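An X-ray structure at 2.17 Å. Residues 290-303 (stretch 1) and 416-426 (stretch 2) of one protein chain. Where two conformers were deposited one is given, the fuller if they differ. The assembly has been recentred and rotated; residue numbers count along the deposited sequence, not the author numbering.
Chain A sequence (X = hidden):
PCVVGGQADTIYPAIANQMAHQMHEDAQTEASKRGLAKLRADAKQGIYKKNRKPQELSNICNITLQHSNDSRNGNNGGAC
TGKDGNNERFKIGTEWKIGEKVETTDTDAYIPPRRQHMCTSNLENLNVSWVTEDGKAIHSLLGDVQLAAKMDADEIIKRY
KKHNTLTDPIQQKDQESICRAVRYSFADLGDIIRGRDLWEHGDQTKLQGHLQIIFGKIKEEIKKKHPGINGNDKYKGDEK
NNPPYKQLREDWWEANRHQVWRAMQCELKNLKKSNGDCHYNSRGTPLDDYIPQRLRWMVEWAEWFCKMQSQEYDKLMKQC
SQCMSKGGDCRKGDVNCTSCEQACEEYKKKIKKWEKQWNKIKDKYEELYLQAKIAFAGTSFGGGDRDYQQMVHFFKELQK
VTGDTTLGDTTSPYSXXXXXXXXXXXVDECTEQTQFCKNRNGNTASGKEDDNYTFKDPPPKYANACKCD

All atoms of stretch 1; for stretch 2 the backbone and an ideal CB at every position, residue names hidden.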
# COMPACT_ATOMS: atom_id res chain seq x y z
N TYR A 290 3.65 8.76 -5.04
CA TYR A 290 3.41 10.12 -4.58
C TYR A 290 2.06 10.29 -3.89
O TYR A 290 1.71 11.41 -3.50
CB TYR A 290 3.52 11.12 -5.74
CG TYR A 290 4.88 11.11 -6.38
CD1 TYR A 290 5.92 11.86 -5.85
CD2 TYR A 290 5.12 10.34 -7.50
CE1 TYR A 290 7.17 11.84 -6.44
CE2 TYR A 290 6.36 10.32 -8.09
CZ TYR A 290 7.38 11.07 -7.56
OH TYR A 290 8.62 11.04 -8.17
N ILE A 291 1.29 9.22 -3.75
CA ILE A 291 0.05 9.25 -2.98
C ILE A 291 0.40 8.87 -1.54
O ILE A 291 1.08 7.86 -1.32
CB ILE A 291 -1.01 8.31 -3.57
CG1 ILE A 291 -1.41 8.78 -4.98
CG2 ILE A 291 -2.22 8.22 -2.66
CD1 ILE A 291 -2.45 7.92 -5.63
N PRO A 292 -0.02 9.65 -0.54
CA PRO A 292 0.32 9.32 0.85
C PRO A 292 -0.05 7.88 1.20
O PRO A 292 -1.12 7.39 0.85
CB PRO A 292 -0.49 10.33 1.66
CG PRO A 292 -0.62 11.52 0.74
CD PRO A 292 -0.75 10.93 -0.65
N GLN A 293 0.86 7.21 1.92
CA GLN A 293 0.71 5.79 2.19
C GLN A 293 -0.57 5.49 2.97
O GLN A 293 -1.20 4.45 2.74
CB GLN A 293 1.94 5.28 2.95
CG GLN A 293 1.93 3.77 3.27
CD GLN A 293 3.23 3.30 3.89
OE1 GLN A 293 3.52 3.59 5.05
NE2 GLN A 293 4.03 2.58 3.11
N ARG A 294 -0.98 6.37 3.88
CA ARG A 294 -2.19 6.13 4.65
C ARG A 294 -3.42 6.06 3.75
O ARG A 294 -4.39 5.36 4.07
CB ARG A 294 -2.37 7.20 5.72
CG ARG A 294 -3.49 6.91 6.72
CD ARG A 294 -3.66 8.03 7.75
NE ARG A 294 -2.45 8.25 8.55
CZ ARG A 294 -2.17 7.59 9.67
NH1 ARG A 294 -3.00 6.66 10.13
NH2 ARG A 294 -1.04 7.86 10.33
N LEU A 295 -3.41 6.77 2.62
CA LEU A 295 -4.53 6.70 1.69
C LEU A 295 -4.45 5.47 0.80
O LEU A 295 -5.48 4.89 0.45
CB LEU A 295 -4.61 7.97 0.84
CG LEU A 295 -4.88 9.27 1.62
CD1 LEU A 295 -4.73 10.49 0.72
CD2 LEU A 295 -6.27 9.25 2.25
N ARG A 296 -3.23 5.05 0.42
CA ARG A 296 -3.09 3.84 -0.38
C ARG A 296 -3.59 2.62 0.38
O ARG A 296 -4.37 1.81 -0.14
CB ARG A 296 -1.63 3.64 -0.81
CG ARG A 296 -1.03 4.83 -1.56
CD ARG A 296 0.29 4.47 -2.24
NE ARG A 296 1.22 3.75 -1.37
CZ ARG A 296 2.25 4.31 -0.73
NH1 ARG A 296 3.04 3.56 0.03
NH2 ARG A 296 2.49 5.61 -0.85
N TRP A 297 -3.18 2.50 1.65
CA TRP A 297 -3.59 1.35 2.46
C TRP A 297 -5.10 1.33 2.69
O TRP A 297 -5.70 0.25 2.76
CB TRP A 297 -2.84 1.36 3.79
CG TRP A 297 -1.37 1.03 3.65
CD1 TRP A 297 -0.69 0.75 2.50
CD2 TRP A 297 -0.41 0.94 4.71
NE1 TRP A 297 0.63 0.49 2.78
CE2 TRP A 297 0.83 0.61 4.13
CE3 TRP A 297 -0.48 1.12 6.10
CZ2 TRP A 297 1.99 0.44 4.89
CZ3 TRP A 297 0.67 0.96 6.85
CH2 TRP A 297 1.88 0.63 6.24
N MET A 298 -5.73 2.51 2.81
CA MET A 298 -7.18 2.56 2.97
C MET A 298 -7.90 2.03 1.73
O MET A 298 -8.86 1.26 1.85
CB MET A 298 -7.63 4.00 3.28
CG MET A 298 -9.14 4.20 3.34
SD MET A 298 -9.66 5.91 3.66
CE MET A 298 -9.42 6.66 2.05
N VAL A 299 -7.45 2.45 0.54
CA VAL A 299 -8.03 1.92 -0.69
C VAL A 299 -7.82 0.41 -0.78
O VAL A 299 -8.71 -0.33 -1.22
CB VAL A 299 -7.44 2.64 -1.92
CG1 VAL A 299 -7.96 2.02 -3.22
CG2 VAL A 299 -7.75 4.14 -1.88
N GLU A 300 -6.64 -0.06 -0.37
CA GLU A 300 -6.38 -1.50 -0.36
C GLU A 300 -7.21 -2.21 0.70
O GLU A 300 -7.61 -3.37 0.51
CB GLU A 300 -4.88 -1.76 -0.16
CG GLU A 300 -4.42 -3.22 -0.31
CD GLU A 300 -2.90 -3.37 -0.29
OE1 GLU A 300 -2.21 -2.35 -0.09
OE2 GLU A 300 -2.39 -4.50 -0.49
N TRP A 301 -7.49 -1.54 1.83
CA TRP A 301 -8.36 -2.12 2.85
C TRP A 301 -9.77 -2.32 2.31
O TRP A 301 -10.42 -3.33 2.61
CB TRP A 301 -8.38 -1.22 4.09
CG TRP A 301 -9.19 -1.75 5.26
CD1 TRP A 301 -8.71 -2.37 6.38
CD2 TRP A 301 -10.62 -1.70 5.43
NE1 TRP A 301 -9.73 -2.71 7.22
CE2 TRP A 301 -10.92 -2.31 6.67
CE3 TRP A 301 -11.67 -1.20 4.65
CZ2 TRP A 301 -12.23 -2.43 7.15
CZ3 TRP A 301 -12.97 -1.33 5.13
CH2 TRP A 301 -13.23 -1.94 6.36
N ALA A 302 -10.27 -1.37 1.53
CA ALA A 302 -11.63 -1.48 1.01
C ALA A 302 -11.74 -2.60 -0.02
O ALA A 302 -12.77 -3.28 -0.09
CB ALA A 302 -12.08 -0.15 0.41
N GLU A 303 -10.70 -2.80 -0.83
CA GLU A 303 -10.75 -3.87 -1.83
C GLU A 303 -10.80 -5.24 -1.16
O GLU A 303 -11.60 -6.10 -1.55
CB GLU A 303 -9.54 -3.78 -2.77
CG GLU A 303 -9.45 -4.96 -3.74
CD GLU A 303 -8.28 -4.88 -4.71
OE1 GLU A 303 -7.40 -4.01 -4.53
OE2 GLU A 303 -8.24 -5.69 -5.66
N UNK A 416 -14.89 13.03 3.07
CA UNK A 416 -15.03 11.84 3.91
C UNK A 416 -14.28 10.68 3.27
O UNK A 416 -14.09 10.63 2.05
CB UNK A 416 -16.50 11.48 4.12
N UNK A 417 -13.87 9.73 4.11
CA UNK A 417 -13.16 8.55 3.61
C UNK A 417 -14.05 7.73 2.67
O UNK A 417 -13.58 7.23 1.64
CB UNK A 417 -12.69 7.68 4.78
N UNK A 418 -15.34 7.60 3.01
CA UNK A 418 -16.28 6.91 2.13
C UNK A 418 -16.34 7.57 0.77
O UNK A 418 -16.43 6.89 -0.26
CB UNK A 418 -17.68 6.88 2.76
N UNK A 419 -16.30 8.91 0.73
CA UNK A 419 -16.29 9.60 -0.55
C UNK A 419 -15.02 9.35 -1.33
O UNK A 419 -15.06 9.17 -2.55
CB UNK A 419 -16.48 11.10 -0.34
N UNK A 420 -13.87 9.33 -0.64
CA UNK A 420 -12.61 9.02 -1.30
C UNK A 420 -12.64 7.62 -1.92
O UNK A 420 -12.15 7.43 -3.05
CB UNK A 420 -11.45 9.13 -0.31
N UNK A 421 -13.20 6.64 -1.21
CA UNK A 421 -13.25 5.28 -1.73
C UNK A 421 -14.10 5.22 -2.99
O UNK A 421 -13.72 4.60 -3.99
CB UNK A 421 -13.80 4.32 -0.67
N UNK A 422 -15.26 5.87 -2.98
CA UNK A 422 -16.12 5.84 -4.15
C UNK A 422 -15.56 6.65 -5.32
O UNK A 422 -16.01 6.46 -6.45
CB UNK A 422 -17.51 6.36 -3.78
N UNK A 423 -14.57 7.51 -5.07
CA UNK A 423 -13.94 8.27 -6.14
C UNK A 423 -12.72 7.56 -6.72
O UNK A 423 -12.50 7.60 -7.93
CB UNK A 423 -13.54 9.65 -5.63
N UNK A 424 -11.91 6.92 -5.87
CA UNK A 424 -10.63 6.36 -6.28
C UNK A 424 -10.51 4.86 -6.07
O UNK A 424 -9.53 4.27 -6.54
CB UNK A 424 -9.50 7.06 -5.52
N UNK A 425 -11.46 4.22 -5.38
CA UNK A 425 -11.31 2.84 -4.99
C UNK A 425 -11.84 1.86 -6.02
O UNK A 425 -12.39 2.23 -7.06
CB UNK A 425 -12.01 2.61 -3.65
N UNK A 426 -11.66 0.58 -5.71
CA UNK A 426 -12.08 -0.52 -6.58
C UNK A 426 -12.94 -1.45 -5.73
O UNK A 426 -12.44 -2.40 -5.12
CB UNK A 426 -10.88 -1.26 -7.19

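Position 416 sits just before a helix, with extended backbone angles (-136/155) and nothing of stretch 1 within 5.5 Å of its CB. A short side chain with an acceptor, such as Ser, Thr, Asp or Asn, can cap the helix. It is T416, whose OG1 accepts from the backbone N of 419 at 3.1 Å.

At 417 the CA-to-CB bond points sideways, yet the ideal CB already lies 3.7 Å from M298 SD. A small residue is the natural choice, and A417 packs its CB against that sulfur.

Positions 418 and 419 find nothing of stretch 1 near their CB sites, so this contact leaves them free within helical limits; they are A418 and G419.

Position 420 points toward stretch 1, its ideal CB 4.0 Å from M298 CE. Beyond lies an apolar strip made by I291, L295, M298 and V299, long enough for a large side chain: Leu, Met, Phe or Tyr would all be plausible. The deposited Y420, with chi1 t, extends along the strip. Its CD1 meets M298 CE at 3.6 Å, V299 CG2 approaches the ring edge at CE1 (3.8 Å), and farther out CE2 lies 4.2 Å from L295 CD1. The OH reaches to 4.2 Å from I291 CG2 and makes no hydrogen bond to stretch 1.

At 421 the CB points sideways, 4.9 Å from A302 CB, and a flexible aliphatic chain could turn inward between M298, V299 and A302. Ile, Leu or Met would suit. I421 (chi1 m, chi2 m) brings its end nearer: CD1 lies 3.8 Å from both V299 CA and A302 CB, and 4.1 Å from M298 CG.

Positions 422 and 423 are out of reach, so stretch 1 sets no preference; they are H422 and Q423.

Position 424 points toward stretch 1, but its CB is 5.0 Å from V299 CG2, so many residues would do. E424 touches mainly through its backbone, O lying 4.3 Å from V299 CG1.

At 425 the chain leaves the helix (-90/177). An ideal CB would stand 2.6 Å from the O of 421, a clash, so glycine fits best. G425 lets its CA sit 3.9 Å from V299 CG1.

Position 426 runs past E303, its CB sideways and 5.1 Å from E303 CD; a neutral polar or basic side chain would suit this acidic neighbour. H426 makes no direct hydrogen bond to it. Instead one water donates to V299 O (2.6 Å) and accepts from H426 N (3.0 Å), joining the backbones.

Stretch 2 416-426: TAAGYIHQEGH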
# COMPACT_ATOMS: atom_id res chain seq x y z
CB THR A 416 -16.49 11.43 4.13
OG1 THR A 416 -17.07 10.99 2.89
CG2 THR A 416 -17.32 12.59 4.69
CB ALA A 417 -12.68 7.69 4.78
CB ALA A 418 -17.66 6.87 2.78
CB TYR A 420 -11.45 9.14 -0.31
CG TYR A 420 -10.08 9.13 -0.96
CD1 TYR A 420 -9.48 7.94 -1.36
CD2 TYR A 420 -9.39 10.32 -1.19
CE1 TYR A 420 -8.22 7.93 -1.97
CE2 TYR A 420 -8.14 10.32 -1.79
CZ TYR A 420 -7.57 9.14 -2.17
OH TYR A 420 -6.33 9.15 -2.77
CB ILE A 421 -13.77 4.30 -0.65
CG1 ILE A 421 -12.75 4.13 0.47
CG2 ILE A 421 -14.14 2.95 -1.27
CD1 ILE A 421 -11.42 3.57 0.02
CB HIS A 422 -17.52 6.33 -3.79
CG HIS A 422 -18.32 5.35 -2.99
ND1 HIS A 422 -18.78 4.16 -3.51
CD2 HIS A 422 -18.72 5.37 -1.69
CE1 HIS A 422 -19.43 3.49 -2.57
NE2 HIS A 422 -19.41 4.20 -1.46
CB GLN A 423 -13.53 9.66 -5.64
CG GLN A 423 -14.69 10.63 -5.46
CD GLN A 423 -15.27 11.09 -6.79
OE1 GLN A 423 -16.47 10.95 -7.03
NE2 GLN A 423 -14.43 11.65 -7.65
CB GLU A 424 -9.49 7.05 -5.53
CG GLU A 424 -9.56 8.58 -5.53
CD GLU A 424 -9.26 9.17 -6.90
OE1 GLU A 424 -8.72 8.44 -7.76
OE2 GLU A 424 -9.58 10.37 -7.11
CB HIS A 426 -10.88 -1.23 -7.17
CG HIS A 426 -10.00 -0.34 -8.00
ND1 HIS A 426 -9.14 0.58 -7.44
CD2 HIS A 426 -9.85 -0.23 -9.34
CE1 HIS A 426 -8.50 1.22 -8.40
NE2 HIS A 426 -8.91 0.75 -9.56
O HOH W 1 -10.52 -0.13 -3.04
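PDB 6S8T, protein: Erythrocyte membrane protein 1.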